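Local coordinates for glycosyl hydrolase, family 8 (Clostridium perfringens, PDB 3REN), which is an alpha-amylase that probably hydrolyses alpha-linked glucans, with a glycosyl hydrolase family 8-type (alpha/alpha)6-barrel fold, at residues N74-E79 against N127-S132; K89-K94 against D105-S110; G263-T268 against S284-V289. All blocks are in the same frame, centred on the assembly; numbering follows the deposited sequence.

In the fold
Followed from the N terminus, the chain first meets contact 1 between helices 62-74 and 78-89. Contact 1 closes a loop of 47 residues by bringing this junction against the end of helix 113-130. Contact 2 is nested inside that loop: 89-94, just after helix 78-89, packs on 105-110, which holds the last strand of a small antiparallel sheet. The nearest atoms of contacts 1 and 2 are about 10 Å apart. Contact 3 follows in series, closing a 15-residue loop between the end of helix 249-262 and helix 283-296. It is buried, whereas the others lie at the surface, and its centre is about 30 Å from that of contact 1 and about 33 Å from that of contact 2.

Contact 1 (N74-E79 against N127-S132); sequences NANNKE and NNRWNS. With EDO (1,2-ethanediol), chain F.
N76 and R129 lie 7.9 Å apart at their CA atoms and K78 and W130 8.0 Å, so the turn linking helices 62-74 and 78-89 runs past the C-terminal end of helix 113-130. W130 contributes the largest share of the buried surface. Its indole NE1 donates to N76 OD1 at 2.7 Å with an N-H...O angle of 156°; the oxygen lies close to the ring plane, and the donor sits nearly along the C=O axis of the amide. K78 covers one face of the indole. With CG anti to the backbone N (chi1 -167°), its chain, extended as far as CE and bent at the last torsion, slides over the ring, and CG stands 3.9 Å from the centroid of the six-membered ring in a CH-pi contact. The backbone also reaches the ring: N77 N lies at the indole edge, 3.7 Å from CZ2. This turn is a Schellman motif followed directly by an N-cap. N76, at positive phi, ends the first helix, and N77 OD1 caps L80 N at the start of the next, which leaves N77 ND2 to donate, at 3.0 Å, to O1 of a 1,2-ethanediol probably from the crystallisation liquor. R129 bends at chi2 and chi3, laying its guanidinium over the N76 amide with the planes 19° apart; NH1 is 3.6 Å from N76 ND2, and R129 CG reaches the indole face opposite K78. Beyond the interface K78 NZ forms a salt bridge with D82 and a hydrogen bond with Y135 OH, holding the far end of its chain, and F81 meets W130 edge-to-face.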
ATOM      1  N   ASN A  74       5.045  -8.576  10.331  1.00 15.36           N
ATOM      2  CA  ASN A  74       3.952  -8.451  11.302  1.00 15.90           C
ATOM      3  C   ASN A  74       3.540  -9.811  11.844  1.00 16.12           C
ATOM      4  O   ASN A  74       3.141  -9.921  13.005  1.00 16.70           O
ATOM      5  CB  ASN A  74       2.732  -7.781  10.653  1.00 15.72           C
ATOM      6  CG  ASN A  74       2.980  -6.328  10.348  1.00 19.35           C
ATOM      7  OD1 ASN A  74       3.931  -5.758  10.858  1.00 17.71           O
ATOM      8  ND2 ASN A  74       2.136  -5.719   9.513  1.00 19.63           N
ATOM      9  N   ALA A  75       3.613 -10.838  11.002  1.00 15.68           N
ATOM     10  CA  ALA A  75       3.223 -12.172  11.443  1.00 16.27           C
ATOM     11  C   ALA A  75       4.352 -12.882  12.178  1.00 15.87           C
ATOM     12  O   ALA A  75       4.150 -13.999  12.645  1.00 15.95           O
ATOM     13  CB  ALA A  75       2.717 -13.035  10.270  1.00 15.71           C
ATOM     14  N   ASN A  76       5.526 -12.240  12.298  1.00 15.77           N
ATOM     15  CA  ASN A  76       6.711 -12.870  12.870  1.00 16.74           C
ATOM     16  C   ASN A  76       7.000 -14.189  12.161  1.00 16.62           C
ATOM     17  O   ASN A  76       7.190 -15.231  12.790  1.00 17.25           O
ATOM     18  CB  ASN A  76       6.573 -13.080  14.408  1.00 16.37           C
ATOM     19  CG  ASN A  76       7.931 -13.237  15.109  1.00 19.38           C
ATOM     20  OD1 ASN A  76       8.973 -13.339  14.460  1.00 20.56           O
ATOM     21  ND2 ASN A  76       7.915 -13.249  16.440  1.00 18.83           N
ATOM     22  N   ASN A  77       6.988 -14.146  10.840  1.00 16.29           N
ATOM     23  CA  ASN A  77       7.242 -15.318  10.028  1.00 15.58           C
ATOM     24  C   ASN A  77       8.478 -15.098   9.131  1.00 15.65           C
ATOM     25  O   ASN A  77       8.386 -14.639   7.972  1.00 13.85           O
ATOM     26  CB  ASN A  77       5.995 -15.700   9.217  1.00 15.79           C
ATOM     27  CG  ASN A  77       6.136 -17.054   8.528  1.00 16.78           C
ATOM     28  OD1 ASN A  77       7.241 -17.530   8.245  1.00 17.68           O
ATOM     29  ND2 ASN A  77       5.012 -17.680   8.255  1.00 15.94           N
ATOM     30  N   LYS A  78       9.633 -15.445   9.691  1.00 16.03           N
ATOM     31  CA  LYS A  78      10.915 -15.105   9.116  1.00 16.16           C
ATOM     32  C   LYS A  78      11.112 -15.894   7.844  1.00 16.46           C
ATOM     33  O   LYS A  78      11.545 -15.367   6.826  1.00 14.62           O
ATOM     34  CB  LYS A  78      12.069 -15.331  10.129  1.00 15.95           C
ATOM     35  CG  LYS A  78      13.372 -14.671   9.638  1.00 17.92           C
ATOM     36  CD  LYS A  78      14.612 -14.931  10.505  1.00 19.80           C
ATOM     37  CE  LYS A  78      15.807 -14.114   9.965  1.00 18.63           C
ATOM     38  NZ  LYS A  78      16.300 -14.653   8.625  1.00 18.33           N
ATOM     39  N   GLU A  79      10.746 -17.164   7.880  1.00 17.48           N
ATOM     40  CA  GLU A  79      10.773 -17.991   6.659  1.00 18.32           C
ATOM     41  C   GLU A  79      10.003 -17.437   5.435  1.00 17.87           C
ATOM     42  O   GLU A  79      10.517 -17.432   4.326  1.00 17.86           O
ATOM     43  CB  GLU A  79      10.246 -19.374   6.982  1.00 19.08           C
ATOM     44  CG  GLU A  79      10.583 -20.399   5.964  1.00 25.99           C
ATOM     45  CD  GLU A  79      10.255 -21.814   6.448  1.00 35.45           C
ATOM     46  OE1 GLU A  79       9.376 -22.452   5.810  1.00 37.01           O
ATOM     47  OE2 GLU A  79      10.868 -22.262   7.463  1.00 35.57           O
ATOM     48  N   ASN A 127      14.820  -5.950  10.430  1.00 18.53           N
ATOM     49  CA  ASN A 127      16.045  -5.782  11.216  1.00 20.07           C
ATOM     50  C   ASN A 127      15.712  -5.564  12.693  1.00 21.04           C
ATOM     51  O   ASN A 127      16.349  -6.150  13.545  1.00 21.15           O
ATOM     52  CB  ASN A 127      16.880  -4.610  10.708  1.00 19.58           C
ATOM     53  CG  ASN A 127      17.994  -4.231  11.677  1.00 20.98           C
ATOM     54  OD1 ASN A 127      18.953  -5.136  11.823  1.00 21.52           O
ATOM     55  ND2 ASN A 127      17.992  -3.131  12.284  1.00 18.11           N
ATOM     56  N   ASN A 128      14.724  -4.717  12.979  1.00 21.85           N
ATOM     57  CA  ASN A 128      14.333  -4.438  14.379  1.00 23.80           C
ATOM     58  C   ASN A 128      13.774  -5.664  15.096  1.00 24.15           C
ATOM     59  O   ASN A 128      14.120  -5.950  16.257  1.00 25.55           O
ATOM     60  CB  ASN A 128      13.343  -3.288  14.453  1.00 23.33           C
ATOM     61  CG  ASN A 128      13.960  -1.973  14.000  1.00 27.46           C
ATOM     62  OD1 ASN A 128      15.180  -1.876  13.835  1.00 28.80           O
ATOM     63  ND2 ASN A 128      13.124  -0.966  13.765  1.00 28.26           N
ATOM     64  N   ARG A 129      12.945  -6.403  14.373  1.00 23.31           N
ATOM     65  CA  ARG A 129      12.289  -7.588  14.879  1.00 23.44           C
ATOM     66  C   ARG A 129      13.228  -8.785  15.089  1.00 23.50           C
ATOM     67  O   ARG A 129      13.213  -9.404  16.152  1.00 22.38           O
ATOM     68  CB  ARG A 129      11.138  -7.919  13.921  1.00 23.80           C
ATOM     69  CG  ARG A 129      10.744  -9.346  13.772  1.00 25.10           C
ATOM     70  CD  ARG A 129       9.630  -9.745  14.647  1.00 22.05           C
ATOM     71  NE  ARG A 129       8.301  -9.251  14.243  1.00 20.72           N
ATOM     72  CZ  ARG A 129       7.297  -9.250  15.116  1.00 22.09           C
ATOM     73  NH1 ARG A 129       7.532  -9.708  16.343  1.00 18.28           N
ATOM     74  NH2 ARG A 129       6.087  -8.816  14.807  1.00 22.92           N
ATOM     75  N   TRP A 130      14.017  -9.123  14.068  1.00 22.70           N
ATOM     76  CA  TRP A 130      14.853 -10.309  14.116  1.00 22.64           C
ATOM     77  C   TRP A 130      16.349 -10.025  14.382  1.00 23.31           C
ATOM     78  O   TRP A 130      17.136 -10.937  14.393  1.00 23.39           O
ATOM     79  CB  TRP A 130      14.650 -11.188  12.875  1.00 21.61           C
ATOM     80  CG  TRP A 130      13.223 -11.654  12.690  1.00 21.68           C
ATOM     81  CD1 TRP A 130      12.464 -12.361  13.600  1.00 20.62           C
ATOM     82  CD2 TRP A 130      12.392 -11.477  11.530  1.00 20.44           C
ATOM     83  NE1 TRP A 130      11.220 -12.632  13.068  1.00 22.74           N
ATOM     84  CE2 TRP A 130      11.138 -12.097  11.812  1.00 21.43           C
ATOM     85  CE3 TRP A 130      12.577 -10.871  10.282  1.00 17.86           C
ATOM     86  CZ2 TRP A 130      10.074 -12.100  10.902  1.00 19.98           C
ATOM     87  CZ3 TRP A 130      11.511 -10.886   9.364  1.00 20.60           C
ATOM     88  CH2 TRP A 130      10.275 -11.504   9.686  1.00 20.81           C
ATOM     89  N   ASN A 131      16.733  -8.779  14.618  1.00 25.25           N
ATOM     90  CA  ASN A 131      18.154  -8.459  14.893  1.00 27.53           C
ATOM     91  C   ASN A 131      19.073  -8.976  13.800  1.00 27.50           C
ATOM     92  O   ASN A 131      20.018  -9.711  14.086  1.00 28.83           O
ATOM     93  CB  ASN A 131      18.600  -9.054  16.259  1.00 28.75           C
ATOM     94  CG  ASN A 131      19.951  -8.507  16.721  1.00 33.44           C
ATOM     95  OD1 ASN A 131      20.417  -7.483  16.209  1.00 39.26           O
ATOM     96  ND2 ASN A 131      20.586  -9.182  17.692  1.00 36.88           N
ATOM     97  N   SER A 132      18.782  -8.615  12.546  1.00 26.76           N
ATOM     98  CA  SER A 132      19.525  -9.096  11.397  1.00 26.05           C
ATOM     99  C   SER A 132      20.010  -7.924  10.567  1.00 24.59           C
ATOM    100  O   SER A 132      19.248  -7.405   9.746  1.00 23.42           O
ATOM    101  CB  SER A 132      18.655  -9.971  10.503  1.00 26.83           C
ATOM    102  OG  SER A 132      18.623 -11.298  10.984  1.00 32.57           O
TER
HETATM  103  C1  EDO F 373       1.406 -16.435   8.080  1.00 37.66           C
HETATM  104  O1  EDO F 373       2.320 -16.696   9.168  1.00 34.15           O
HETATM  105  C2  EDO F 373       1.006 -17.672   7.256  1.00 35.59           C
HETATM  106  O2  EDO F 373       0.117 -18.538   7.985  1.00 35.96           O

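Contact 2 (K89-K94 against D105-S110); sequences KEMRLK and DENSPS. With SO4 (sulfate ion), chain E.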
ATOM      1  N   LYS A  89      15.188  -9.452  -4.305  1.00 13.50           N
ATOM      2  CA  LYS A  89      16.621  -9.235  -4.577  1.00 14.91           C
ATOM      3  C   LYS A  89      16.881  -9.414  -6.065  1.00 14.42           C
ATOM      4  O   LYS A  89      17.640  -8.636  -6.642  1.00 14.92           O
ATOM      5  CB  LYS A  89      17.514 -10.162  -3.743  1.00 14.55           C
ATOM      6  CG  LYS A  89      17.413  -9.823  -2.240  1.00 18.05           C
ATOM      7  CD  LYS A  89      18.598 -10.276  -1.433  1.00 23.83           C
ATOM      8  CE  LYS A  89      18.607 -11.740  -1.117  1.00 27.30           C
ATOM      9  NZ  LYS A  89      19.859 -12.087  -0.318  1.00 28.29           N
ATOM     10  N   GLU A  90      16.213 -10.395  -6.684  1.00 14.22           N
ATOM     11  CA  GLU A  90      16.389 -10.668  -8.111  1.00 14.53           C
ATOM     12  C   GLU A  90      15.725  -9.634  -9.007  1.00 13.56           C
ATOM     13  O   GLU A  90      15.969  -9.590 -10.223  1.00 12.29           O
ATOM     14  CB  GLU A  90      15.962 -12.110  -8.488  1.00 15.74           C
ATOM     15  CG  GLU A  90      16.808 -13.216  -7.773  1.00 20.77           C
ATOM     16  CD  GLU A  90      18.322 -13.005  -7.898  1.00 28.69           C
ATOM     17  OE1 GLU A  90      19.028 -13.022  -6.849  1.00 33.95           O
ATOM     18  OE2 GLU A  90      18.819 -12.819  -9.037  1.00 29.70           O
HETATM   19  N   MSE A  91      14.870  -8.801  -8.414  1.00 12.19           N
HETATM   20  CA  MSE A  91      14.238  -7.722  -9.176  1.00 11.30           C
HETATM   21  C   MSE A  91      15.076  -6.441  -9.077  1.00 11.58           C
HETATM   22  O   MSE A  91      14.711  -5.416  -9.701  1.00 12.20           O
HETATM   23  CB  MSE A  91      12.789  -7.481  -8.690  1.00 10.65           C
HETATM   24  CG  MSE A  91      11.879  -8.679  -8.969  1.00 10.43           C
HETATM   25 SE   MSE A  91      10.087  -8.476  -8.334  1.00 13.91          SE
HETATM   26  CE  MSE A  91       9.418  -7.111  -9.595  1.00 13.55           C
ATOM     27  N   ARG A  92      16.192  -6.488  -8.339  1.00 11.76           N
ATOM     28  CA  ARG A  92      17.041  -5.313  -8.205  1.00 13.10           C
ATOM     29  C   ARG A  92      17.637  -4.968  -9.556  1.00 14.87           C
ATOM     30  O   ARG A  92      18.080  -5.849 -10.282  1.00 15.64           O
ATOM     31  CB  ARG A  92      18.163  -5.480  -7.174  1.00 12.79           C
ATOM     32  CG  ARG A  92      18.809  -4.169  -6.798  1.00 14.62           C
ATOM     33  CD  ARG A  92      20.031  -4.345  -5.865  1.00 16.08           C
ATOM     34  NE  ARG A  92      21.055  -5.192  -6.463  1.00 15.81           N
ATOM     35  CZ  ARG A  92      22.059  -5.757  -5.788  1.00 17.07           C
ATOM     36  NH1 ARG A  92      22.945  -6.539  -6.429  1.00 14.61           N
ATOM     37  NH2 ARG A  92      22.175  -5.549  -4.475  1.00 16.15           N
ATOM     38  N   LEU A  93      17.678  -3.674  -9.879  1.00 15.36           N
ATOM     39  CA  LEU A  93      18.186  -3.240 -11.179  1.00 15.57           C
ATOM     40  C   LEU A  93      19.614  -2.714 -11.033  1.00 16.29           C
ATOM     41  O   LEU A  93      20.125  -2.608  -9.916  1.00 14.73           O
ATOM     42  CB  LEU A  93      17.248  -2.194 -11.791  1.00 15.66           C
ATOM     43  CG  LEU A  93      15.802  -2.593 -12.140  1.00 14.98           C
ATOM     44  CD1 LEU A  93      14.958  -1.326 -12.452  1.00 14.64           C
ATOM     45  CD2 LEU A  93      15.748  -3.562 -13.290  1.00 12.56           C
ATOM     46  N   LYS A  94      20.251  -2.337 -12.147  1.00 16.92           N
ATOM     47  CA  LYS A  94      21.638  -1.849 -12.083  1.00 17.83           C
ATOM     48  C   LYS A  94      21.715  -0.542 -11.328  1.00 18.25           C
ATOM     49  O   LYS A  94      22.729  -0.244 -10.715  1.00 17.77           O
ATOM     50  CB  LYS A  94      22.245  -1.663 -13.490  1.00 19.04           C
ATOM     51  N   ASP A 105      11.257 -14.167 -16.433  1.00 21.50           N
ATOM     52  CA  ASP A 105      12.586 -13.750 -15.992  1.00 21.96           C
ATOM     53  C   ASP A 105      12.947 -12.310 -16.351  1.00 20.92           C
ATOM     54  O   ASP A 105      14.048 -11.913 -16.073  1.00 20.08           O
ATOM     55  CB  ASP A 105      13.669 -14.644 -16.611  1.00 24.26           C
ATOM     56  CG  ASP A 105      13.416 -16.120 -16.394  1.00 29.50           C
ATOM     57  OD1 ASP A 105      13.176 -16.535 -15.230  1.00 35.92           O
ATOM     58  OD2 ASP A 105      13.461 -16.869 -17.408  1.00 36.14           O
ATOM     59  N   GLU A 106      12.063 -11.537 -16.992  1.00 18.99           N
ATOM     60  CA  GLU A 106      12.445 -10.180 -17.371  1.00 18.31           C
ATOM     61  C   GLU A 106      11.952  -9.130 -16.383  1.00 17.21           C
ATOM     62  O   GLU A 106      10.759  -9.068 -16.121  1.00 16.76           O
ATOM     63  CB  GLU A 106      11.914  -9.841 -18.756  1.00 18.19           C
ATOM     64  N   ASN A 107      12.872  -8.316 -15.854  1.00 15.98           N
ATOM     65  CA  ASN A 107      12.548  -7.143 -15.008  1.00 16.17           C
ATOM     66  C   ASN A 107      12.281  -5.888 -15.851  1.00 16.39           C
ATOM     67  O   ASN A 107      12.984  -5.656 -16.812  1.00 16.80           O
ATOM     68  CB  ASN A 107      13.728  -6.810 -14.059  1.00 14.90           C
ATOM     69  CG  ASN A 107      13.967  -7.888 -13.003  1.00 16.32           C
ATOM     70  OD1 ASN A 107      13.020  -8.546 -12.572  1.00 12.26           O
ATOM     71  ND2 ASN A 107      15.243  -8.066 -12.576  1.00 11.12           N
ATOM     72  N   SER A 108      11.299  -5.072 -15.488  1.00 16.49           N
ATOM     73  CA  SER A 108      11.120  -3.784 -16.140  0.50 17.10           C
ATOM     74  C   SER A 108      12.237  -2.856 -15.707  1.00 16.68           C
ATOM     75  O   SER A 108      12.652  -2.897 -14.542  1.00 16.66           O
ATOM     76  CB  SER A 108       9.788  -3.164 -15.752  0.50 17.28           C
ATOM     77  OG  SER A 108       8.734  -3.884 -16.338  0.50 20.52           O
ATOM     78  N   PRO A 109      12.752  -2.028 -16.646  1.00 17.30           N
ATOM     79  CA  PRO A 109      13.830  -1.095 -16.296  1.00 17.61           C
ATOM     80  C   PRO A 109      13.344   0.101 -15.494  1.00 17.60           C
ATOM     81  O   PRO A 109      14.117   1.004 -15.187  1.00 19.50           O
ATOM     82  CB  PRO A 109      14.358  -0.633 -17.666  1.00 18.00           C
ATOM     83  CG  PRO A 109      13.201  -0.787 -18.594  1.00 17.55           C
ATOM     84  CD  PRO A 109      12.472  -2.015 -18.105  1.00 17.70           C
ATOM     85  N   SER A 110      12.088   0.106 -15.090  1.00 17.54           N
ATOM     86  CA  SER A 110      11.608   1.251 -14.345  1.00 16.73           C
ATOM     87  C   SER A 110      11.161   0.869 -12.935  1.00 16.50           C
ATOM     88  O   SER A 110      10.889  -0.325 -12.648  1.00 15.48           O
ATOM     89  CB  SER A 110      10.522   1.961 -15.144  1.00 17.69           C
ATOM     90  OG  SER A 110       9.386   1.164 -15.108  1.00 20.55           O
TER
HETATM   91  S   SO4 E   2       7.582  -2.071 -18.632  1.00 50.76           S
HETATM   92  O1  SO4 E   2       6.849  -2.128 -19.888  1.00 52.95           O
HETATM   93  O2  SO4 E   2       7.922  -0.704 -18.254  1.00 52.50           O
HETATM   94  O3  SO4 E   2       6.751  -2.647 -17.586  1.00 51.96           O
HETATM   95  O4  SO4 E   2       8.805  -2.839 -18.826  1.00 52.47           O
HETATM   96  O   HOH W   1      13.417 -11.052 -11.551  1.00 16.63           O
HETATM   97  O   HOH W   2      18.206  -6.696 -12.995  1.00 31.90           O
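N107 makes the one direct hydrogen bond between the segments: its ND2 donates to E90 O at 2.9 Å, with an N-H...O angle of 162°. The donor lies in the carbonyl plane on a lone pair, and the N-H points to the oxygen within the plane of its own amide (11° out). The other end of the amide faces M91, where OD1 is 3.8 Å from CG. Next to N107 the van der Waals part of the contact is carried by L93: CD2 touches N107 CB, both methyls meet S108 O, CD2 at 3.4 Å and CD1 at 3.5 Å, and CD1 also nears P109 O. Two waters extend the polar network. One donates to N107 OD1 at 2.7 Å and weakly to E90 O; the second donates to R92 O and accepts from N107 ND2 at 3.3 Å. The main chain that presents E90 O is a type I beta turn from K89 to R92, closed by R92 N to K89 O, which carries the chain off the end of helix 78-89. On the other segment, N107 ends strand 106-107, an outer strand of the antiparallel sheet 60-61, 101-103, 106-107. In the next shell, backbone bonds join M91 to S99, before strand 101-103, and S108 to R101 within it. S108 OG also lies beside a sulfate, probably from the crystallisation liquor, which R101 NH2 and W100 NE1 bind.

Contact 3 (G263-T268 against S284-V289); sequences GFLVAT and SIYSNV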
ATOM      1  N   GLY A 263     -22.946   4.902   5.366  1.00 16.93           N
ATOM      2  CA  GLY A 263     -22.932   3.465   5.641  1.00 16.45           C
ATOM      3  C   GLY A 263     -21.881   2.730   4.824  1.00 15.19           C
ATOM      4  O   GLY A 263     -21.745   1.516   4.921  1.00 14.59           O
ATOM      5  N   PHE A 264     -21.120   3.470   4.018  1.00 14.46           N
ATOM      6  CA  PHE A 264     -20.064   2.853   3.180  1.00 13.67           C
ATOM      7  C   PHE A 264     -19.079   3.964   2.859  1.00 13.24           C
ATOM      8  O   PHE A 264     -19.369   5.125   3.157  1.00 13.76           O
ATOM      9  CB  PHE A 264     -20.649   2.347   1.868  1.00 13.40           C
ATOM     10  CG  PHE A 264     -21.553   3.361   1.180  1.00 15.06           C
ATOM     11  CD1 PHE A 264     -21.015   4.464   0.507  1.00 16.79           C
ATOM     12  CD2 PHE A 264     -22.943   3.193   1.193  1.00 14.94           C
ATOM     13  CE1 PHE A 264     -21.841   5.417  -0.132  1.00 18.37           C
ATOM     14  CE2 PHE A 264     -23.795   4.128   0.554  1.00 17.92           C
ATOM     15  CZ  PHE A 264     -23.253   5.250  -0.095  1.00 16.83           C
ATOM     16  N   LEU A 265     -17.945   3.603   2.248  1.00 12.38           N
ATOM     17  CA  LEU A 265     -17.010   4.564   1.658  1.00 12.59           C
ATOM     18  C   LEU A 265     -16.757   4.202   0.194  1.00 12.41           C
ATOM     19  O   LEU A 265     -16.686   3.010  -0.177  1.00 12.68           O
ATOM     20  CB  LEU A 265     -15.698   4.629   2.455  1.00 12.87           C
ATOM     21  CG  LEU A 265     -15.825   5.072   3.918  1.00 13.46           C
ATOM     22  CD1 LEU A 265     -14.614   4.599   4.771  1.00 10.75           C
ATOM     23  CD2 LEU A 265     -16.004   6.623   4.062  1.00 15.87           C
ATOM     24  N   VAL A 266     -16.674   5.228  -0.645  1.00 11.95           N
ATOM     25  CA  VAL A 266     -16.507   5.013  -2.073  1.00 12.23           C
ATOM     26  C   VAL A 266     -15.198   5.646  -2.612  1.00 12.44           C
ATOM     27  O   VAL A 266     -14.443   6.256  -1.854  1.00 11.05           O
ATOM     28  CB  VAL A 266     -17.721   5.554  -2.881  1.00 13.68           C
ATOM     29  CG1 VAL A 266     -18.944   4.637  -2.701  1.00 11.98           C
ATOM     30  CG2 VAL A 266     -18.064   6.971  -2.472  1.00 11.59           C
ATOM     31  N   ALA A 267     -14.956   5.496  -3.918  1.00 12.60           N
ATOM     32  CA  ALA A 267     -13.647   5.833  -4.536  1.00 13.12           C
ATOM     33  C   ALA A 267     -13.318   7.310  -4.608  1.00 12.38           C
ATOM     34  O   ALA A 267     -12.142   7.692  -4.579  1.00 12.09           O
ATOM     35  CB  ALA A 267     -13.537   5.201  -5.950  1.00 13.44           C
ATOM     36  N   THR A 268     -14.340   8.147  -4.767  1.00 12.39           N
ATOM     37  CA  THR A 268     -14.150   9.591  -4.929  1.00 12.85           C
ATOM     38  C   THR A 268     -15.244  10.446  -4.239  1.00 13.32           C
ATOM     39  O   THR A 268     -16.430  10.032  -4.146  1.00 12.07           O
ATOM     40  CB  THR A 268     -14.059  10.049  -6.462  1.00 14.51           C
ATOM     41  OG1 THR A 268     -15.306   9.859  -7.138  1.00 15.03           O
ATOM     42  CG2 THR A 268     -12.936   9.328  -7.259  1.00 15.56           C
ATOM     43  N   SER A 284      -9.381  -2.179  -0.698  1.00 10.34           N
ATOM     44  CA  SER A 284      -8.185  -1.398  -0.308  1.00 11.14           C
ATOM     45  C   SER A 284      -8.538  -0.168   0.513  1.00 10.71           C
ATOM     46  O   SER A 284      -7.794   0.218   1.422  1.00 11.67           O
ATOM     47  CB  SER A 284      -7.386  -0.994  -1.545  1.00 10.59           C
ATOM     48  OG  SER A 284      -6.802  -2.146  -2.101  1.00 16.13           O
ATOM     49  N   ILE A 285      -9.661   0.460   0.179  1.00 10.95           N
ATOM     50  CA  ILE A 285     -10.188   1.577   0.963  0.50 11.22           C
ATOM     51  C   ILE A 285     -10.505   1.091   2.368  1.00 11.22           C
ATOM     52  O   ILE A 285     -10.016   1.651   3.366  1.00 11.38           O
ATOM     53  CB  ILE A 285     -11.477   2.092   0.357  0.50 11.20           C
ATOM     54  CG1 ILE A 285     -11.217   2.622  -1.044  0.50 11.92           C
ATOM     55  CG2 ILE A 285     -12.127   3.161   1.274  0.50 10.27           C
ATOM     56  CD1 ILE A 285     -10.635   3.953  -1.045  0.50 12.09           C
ATOM     57  N   TYR A 286     -11.342   0.041   2.449  1.00 11.18           N
ATOM     58  CA  TYR A 286     -11.729  -0.494   3.780  1.00 11.75           C
ATOM     59  C   TYR A 286     -10.550  -0.990   4.602  1.00 11.59           C
ATOM     60  O   TYR A 286     -10.510  -0.777   5.812  1.00 11.94           O
ATOM     61  CB  TYR A 286     -12.809  -1.577   3.658  1.00 10.78           C
ATOM     62  CG  TYR A 286     -14.143  -0.997   3.219  1.00 11.54           C
ATOM     63  CD1 TYR A 286     -14.709   0.088   3.905  1.00 11.49           C
ATOM     64  CD2 TYR A 286     -14.813  -1.501   2.110  1.00  8.09           C
ATOM     65  CE1 TYR A 286     -15.937   0.654   3.519  1.00 10.67           C
ATOM     66  CE2 TYR A 286     -16.059  -0.950   1.703  1.00 11.54           C
ATOM     67  CZ  TYR A 286     -16.603   0.127   2.421  1.00 13.04           C
ATOM     68  OH  TYR A 286     -17.809   0.670   2.044  1.00 11.52           O
ATOM     69  N   SER A 287      -9.591  -1.637   3.932  1.00 11.14           N
ATOM     70  CA  SER A 287      -8.330  -2.039   4.571  1.00 12.29           C
ATOM     71  C   SER A 287      -7.616  -0.907   5.220  1.00 12.16           C
ATOM     72  O   SER A 287      -7.194  -1.035   6.367  1.00 12.66           O
ATOM     73  CB  SER A 287      -7.387  -2.707   3.563  1.00 12.96           C
ATOM     74  OG  SER A 287      -7.950  -3.931   3.122  1.00 16.11           O
ATOM     75  N   ASN A 288      -7.469   0.219   4.507  1.00 12.66           N
ATOM     76  CA  ASN A 288      -6.748   1.340   5.053  1.00 13.24           C
ATOM     77  C   ASN A 288      -7.477   1.983   6.225  1.00 13.31           C
ATOM     78  O   ASN A 288      -6.848   2.404   7.202  1.00 13.85           O
ATOM     79  CB  ASN A 288      -6.489   2.384   3.943  1.00 13.43           C
ATOM     80  CG  ASN A 288      -5.285   2.018   3.088  1.00 17.97           C
ATOM     81  OD1 ASN A 288      -4.484   1.184   3.478  1.00 20.38           O
ATOM     82  ND2 ASN A 288      -5.160   2.632   1.914  1.00 22.60           N
ATOM     83  N   VAL A 289      -8.808   2.075   6.111  1.00 12.90           N
ATOM     84  CA  VAL A 289      -9.630   2.647   7.173  1.00 12.40           C
ATOM     85  C   VAL A 289      -9.488   1.792   8.440  1.00 12.74           C
ATOM     86  O   VAL A 289      -9.324   2.318   9.545  1.00 12.21           O
ATOM     87  CB  VAL A 289     -11.111   2.734   6.729  1.00 13.16           C
ATOM     88  CG1 VAL A 289     -11.979   3.208   7.884  1.00 13.01           C
ATOM     89  CG2 VAL A 289     -11.276   3.695   5.544  1.00 11.52           C
TER
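L265 and Y286 both hold CG anti to the carbonyl carbon (chi1 -61° and -69°), which points the leucine branch at the helix and carries the tyrosine hydroxyl back to the leucine backbone. There L265 N donates to Y286 OH at 2.9 Å, with an N-H...O angle of 165°. The hydroxyl is also hydrogen-bonded to E281 OE1, so two polar groups meet this oxygen in a buried setting. F264 CB lies 3.3 Å from the same OH, and F264 CA comes to the edge of the tyrosine ring. On the helix side, L265 CB packs on I285 CG2 at 4.0 Å and on Y286 CE1 at 4.1 Å. Further out, the leucine and V289 reach tip to tip, CD1 to CG2, at 3.5 Å. I285 and V289 are one helical turn apart, linked by the bond from V289 N to I285 O, and thus offer L265 a single apolar flank. The contact lies in the (alpha/alpha)6-barrel, where G263, at positive phi, ends helix 249-262 and the chain then passes helix 283-296, nearest at L265, before strand 268-270. I285 also packs on helix 231-243, and Y286 and V289 on helix 299-312.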